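Local coordinates for protein PES4 (Saccharomyces cerevisiae S288C, PDB 6EZ7) that probably binds RNA, with poly(A), poly(U) and mRNA 3'-UTRs as likely targets, and is represented here by its third RNA recognition motif, at residues Asp17-Val25 against Lys59-Arg67. Residues are numbered along the deposited sequence; the frame is centred on the assembly and turned at random.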
loop_
_atom_site.group_PDB
_atom_site.type_symbol
_atom_site.label_atom_id
_atom_site.label_comp_id
_atom_site.label_asym_id
_atom_site.label_seq_id
_atom_site.Cartn_x
_atom_site.Cartn_y
_atom_site.Cartn_z
ATOM N N ASP A 17 5.940 -7.388 -6.310
ATOM C CA ASP A 17 5.397 -6.187 -6.944
ATOM C C ASP A 17 5.259 -5.060 -5.935
ATOM O O ASP A 17 5.643 -3.924 -6.210
ATOM C CB ASP A 17 4.037 -6.461 -7.585
ATOM C CG ASP A 17 4.124 -7.417 -8.754
ATOM O OD1 ASP A 17 5.196 -7.482 -9.390
ATOM O OD2 ASP A 17 3.116 -8.101 -9.040
ATOM N N ILE A 18 4.698 -5.372 -4.772
ATOM C CA ILE A 18 4.530 -4.360 -3.737
ATOM C C ILE A 18 5.895 -3.871 -3.276
ATOM O O ILE A 18 6.121 -2.673 -3.133
ATOM C CB ILE A 18 3.742 -4.892 -2.531
ATOM C CG1 ILE A 18 2.408 -5.486 -2.987
ATOM C CG2 ILE A 18 3.512 -3.783 -1.527
ATOM C CD1 ILE A 18 1.538 -4.510 -3.721
ATOM N N LEU A 19 6.802 -4.813 -3.051
ATOM C CA LEU A 19 8.153 -4.480 -2.628
ATOM C C LEU A 19 8.848 -3.590 -3.645
ATOM O O LEU A 19 9.429 -2.569 -3.296
ATOM C CB LEU A 19 8.968 -5.752 -2.412
ATOM C CG LEU A 19 8.860 -6.404 -1.038
ATOM C CD1 LEU A 19 9.494 -7.787 -1.057
ATOM C CD2 LEU A 19 9.519 -5.522 0.019
ATOM N N ASN A 20 8.776 -3.971 -4.911
ATOM C CA ASN A 20 9.512 -3.248 -5.931
ATOM C C ASN A 20 8.987 -1.837 -6.154
ATOM O O ASN A 20 9.766 -0.897 -6.296
ATOM C CB ASN A 20 9.509 -4.041 -7.233
ATOM C CG ASN A 20 10.529 -5.153 -7.213
ATOM O OD1 ASN A 20 10.233 -6.310 -7.521
ATOM N ND2 ASN A 20 11.744 -4.808 -6.814
ATOM N N PHE A 21 7.671 -1.677 -6.159
ATOM C CA PHE A 21 7.103 -0.344 -6.319
ATOM C C PHE A 21 7.305 0.520 -5.083
ATOM O O PHE A 21 7.786 1.647 -5.177
ATOM C CB PHE A 21 5.615 -0.430 -6.646
ATOM C CG PHE A 21 5.336 -0.742 -8.083
ATOM C CD1 PHE A 21 5.669 0.164 -9.077
ATOM C CD2 PHE A 21 4.736 -1.935 -8.443
ATOM C CE1 PHE A 21 5.412 -0.120 -10.404
ATOM C CE2 PHE A 21 4.478 -2.224 -9.770
ATOM C CZ PHE A 21 4.817 -1.314 -10.752
ATOM N N PHE A 22 6.951 -0.008 -3.921
ATOM C CA PHE A 22 6.826 0.847 -2.747
ATOM C C PHE A 22 8.104 1.003 -1.929
ATOM O O PHE A 22 8.143 1.803 -0.997
ATOM C CB PHE A 22 5.674 0.338 -1.879
ATOM C CG PHE A 22 4.333 0.644 -2.473
ATOM C CD1 PHE A 22 3.779 -0.190 -3.430
ATOM C CD2 PHE A 22 3.668 1.810 -2.138
ATOM C CE1 PHE A 22 2.563 0.110 -4.012
ATOM C CE2 PHE A 22 2.444 2.116 -2.715
ATOM C CZ PHE A 22 1.892 1.266 -3.653
ATOM N N SER A 23 9.155 0.275 -2.294
ATOM C CA SER A 23 10.462 0.494 -1.677
ATOM C C SER A 23 11.178 1.675 -2.321
ATOM O O SER A 23 12.234 2.104 -1.852
ATOM C CB SER A 23 11.336 -0.755 -1.780
ATOM O OG SER A 23 10.734 -1.852 -1.120
ATOM N N GLU A 24 10.600 2.200 -3.395
ATOM C CA GLU A 24 11.196 3.329 -4.101
ATOM C C GLU A 24 11.145 4.618 -3.284
ATOM O O GLU A 24 11.902 5.550 -3.547
ATOM C CB GLU A 24 10.504 3.542 -5.448
ATOM C CG GLU A 24 10.700 2.395 -6.429
ATOM C CD GLU A 24 12.166 2.123 -6.727
ATOM O OE1 GLU A 24 12.940 3.095 -6.865
ATOM O OE2 GLU A 24 12.546 0.936 -6.818
ATOM N N VAL A 25 10.253 4.675 -2.298
ATOM C CA VAL A 25 10.122 5.875 -1.477
ATOM C C VAL A 25 10.911 5.760 -0.178
ATOM O O VAL A 25 11.211 6.766 0.467
ATOM C CB VAL A 25 8.649 6.170 -1.140
ATOM C CG1 VAL A 25 7.867 6.462 -2.406
ATOM C CG2 VAL A 25 8.040 5.008 -0.407
ATOM N N LYS A 59 1.640 10.147 -1.703
ATOM C CA LYS A 59 1.772 11.227 -2.675
ATOM C C LYS A 59 2.232 10.717 -4.033
ATOM O O LYS A 59 1.811 11.227 -5.074
ATOM C CB LYS A 59 2.745 12.294 -2.166
ATOM C CG LYS A 59 2.153 13.216 -1.114
ATOM C CD LYS A 59 2.920 14.528 -1.035
ATOM C CE LYS A 59 4.118 14.426 -0.105
ATOM N NZ LYS A 59 3.756 14.759 1.302
ATOM N N ARG A 60 3.089 9.705 -4.028
ATOM C CA ARG A 60 3.674 9.235 -5.274
ATOM C C ARG A 60 2.861 8.142 -5.958
ATOM O O ARG A 60 2.860 8.057 -7.188
ATOM C CB ARG A 60 5.107 8.754 -5.028
ATOM C CG ARG A 60 6.024 9.872 -4.542
ATOM C CD ARG A 60 7.446 9.397 -4.322
ATOM N NE ARG A 60 7.965 8.662 -5.471
ATOM C CZ ARG A 60 9.179 8.124 -5.522
ATOM N NH1 ARG A 60 10.001 8.238 -4.488
ATOM N NH2 ARG A 60 9.568 7.469 -6.607
ATOM N N TYR A 61 2.148 7.323 -5.188
ATOM C CA TYR A 61 1.505 6.150 -5.779
ATOM C C TYR A 61 -0.020 6.147 -5.784
ATOM O O TYR A 61 -0.624 5.288 -6.423
ATOM C CB TYR A 61 2.001 4.884 -5.084
ATOM C CG TYR A 61 3.349 4.447 -5.593
ATOM C CD1 TYR A 61 3.508 4.041 -6.912
ATOM C CD2 TYR A 61 4.464 4.449 -4.767
ATOM C CE1 TYR A 61 4.737 3.646 -7.395
ATOM C CE2 TYR A 61 5.703 4.054 -5.242
ATOM C CZ TYR A 61 5.830 3.654 -6.557
ATOM O OH TYR A 61 7.058 3.256 -7.039
ATOM N N ASN A 62 -0.660 7.079 -5.088
ATOM C CA ASN A 62 -2.107 7.156 -5.233
ATOM C C ASN A 62 -2.414 7.500 -6.686
ATOM O O ASN A 62 -1.755 8.359 -7.276
ATOM C CB ASN A 62 -2.730 8.180 -4.282
ATOM C CG ASN A 62 -4.232 8.012 -4.164
ATOM O OD1 ASN A 62 -4.749 6.905 -4.302
ATOM N ND2 ASN A 62 -4.940 9.109 -3.919
ATOM N N ASN A 63 -3.383 6.788 -7.260
ATOM C CA ASN A 63 -3.796 6.947 -8.659
ATOM C C ASN A 63 -2.743 6.498 -9.667
ATOM O O ASN A 63 -2.842 6.791 -10.858
ATOM C CB ASN A 63 -4.210 8.393 -8.937
ATOM C CG ASN A 63 -5.449 8.785 -8.169
ATOM O OD1 ASN A 63 -6.427 8.038 -8.139
ATOM N ND2 ASN A 63 -5.411 9.945 -7.526
ATOM N N PHE A 64 -1.752 5.759 -9.185
ATOM C CA PHE A 64 -0.776 5.119 -10.059
ATOM C C PHE A 64 -1.398 3.891 -10.724
ATOM O O PHE A 64 -2.054 3.083 -10.066
ATOM C CB PHE A 64 0.470 4.733 -9.257
ATOM C CG PHE A 64 1.480 3.937 -10.033
ATOM C CD1 PHE A 64 2.378 4.570 -10.875
ATOM C CD2 PHE A 64 1.555 2.561 -9.888
ATOM C CE1 PHE A 64 3.316 3.845 -11.579
ATOM C CE2 PHE A 64 2.492 1.829 -10.588
ATOM C CZ PHE A 64 3.374 2.470 -11.436
ATOM N N TYR A 65 -1.205 3.764 -12.033
ATOM C CA TYR A 65 -1.718 2.614 -12.772
ATOM C C TYR A 65 -0.784 1.428 -12.684
ATOM O O TYR A 65 0.396 1.517 -13.035
ATOM C CB TYR A 65 -1.956 2.964 -14.243
ATOM C CG TYR A 65 -3.221 3.747 -14.481
ATOM C CD1 TYR A 65 -4.444 3.104 -14.625
ATOM C CD2 TYR A 65 -3.194 5.130 -14.567
ATOM C CE1 TYR A 65 -5.608 3.824 -14.844
ATOM C CE2 TYR A 65 -4.347 5.854 -14.784
ATOM C CZ TYR A 65 -5.549 5.198 -14.921
ATOM O OH TYR A 65 -6.696 5.926 -15.138
ATOM N N PHE A 66 -1.327 0.309 -12.220
ATOM C CA PHE A 66 -0.587 -0.935 -12.182
ATOM C C PHE A 66 -1.403 -2.008 -12.887
ATOM O O PHE A 66 -2.500 -2.353 -12.446
ATOM C CB PHE A 66 -0.276 -1.334 -10.742
ATOM C CG PHE A 66 0.425 -2.648 -10.625
ATOM C CD1 PHE A 66 1.464 -2.968 -11.483
ATOM C CD2 PHE A 66 0.054 -3.563 -9.657
ATOM C CE1 PHE A 66 2.116 -4.185 -11.380
ATOM C CE2 PHE A 66 0.702 -4.776 -9.550
ATOM C CZ PHE A 66 1.735 -5.086 -10.409
ATOM N N ARG A 67 -0.864 -2.510 -13.993
ATOM C CA ARG A 67 -1.584 -3.412 -14.888
ATOM C C ARG A 67 -2.997 -2.913 -15.172
ATOM O O ARG A 67 -3.971 -3.650 -15.020
ATOM C CB ARG A 67 -1.623 -4.824 -14.308
ATOM C CG ARG A 67 -0.249 -5.338 -13.941
ATOM C CD ARG A 67 -0.085 -6.784 -14.329
ATOM N NE ARG A 67 1.050 -7.392 -13.643
ATOM C CZ ARG A 67 2.070 -7.975 -14.262
ATOM N NH1 ARG A 67 2.095 -8.032 -15.587
ATOM N NH2 ARG A 67 3.060 -8.504 -13.558
HETATM O O HOH W 1 2.320 -9.314 -11.037
#
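The Phe-21 ring turns one edge onto a face of Phe-66, CE2 lying 3.5 Å from CE1 of that ring with the planes at 69°, and receives the edge of Phe-64 toward its own face in an offset edge-to-face pair. The three form an aromatic cluster on the helical side of this RNA recognition motif, where helix 15-22 meets the end of helix 51-61 and the type II turn leading into edge strand 65-66. With CG anti to the backbone N in both Phe-64 and Phe-66 (chi1 174° and 177°), their rings reach Phe-21 on helix 15-22. Beside them Tyr-61 CD2 sits over a face of Phe-22, which itself packs on Ile-4, Ile-6 and Val-73 of the sheet, while the Tyr-61 hydroxyl lies at the edge of the Phe-21 ring, in its plane, and gives a weak hydrogen bond to Phe-21 O (2.6 Å). Val-25 CG1 covers one face of the Arg-60 guanidinium, 3.5 Å from NH1, and that nitrogen bonds weakly to Glu-24 O. At the other end Asp-17 OD2, held by Thr-14 N, meets the edge of Phe-66 at CZ (3.6 Å) and takes a hydrogen bond from a water, whose oxygen accepts one from Arg-67 NH2 at 2.7 Å.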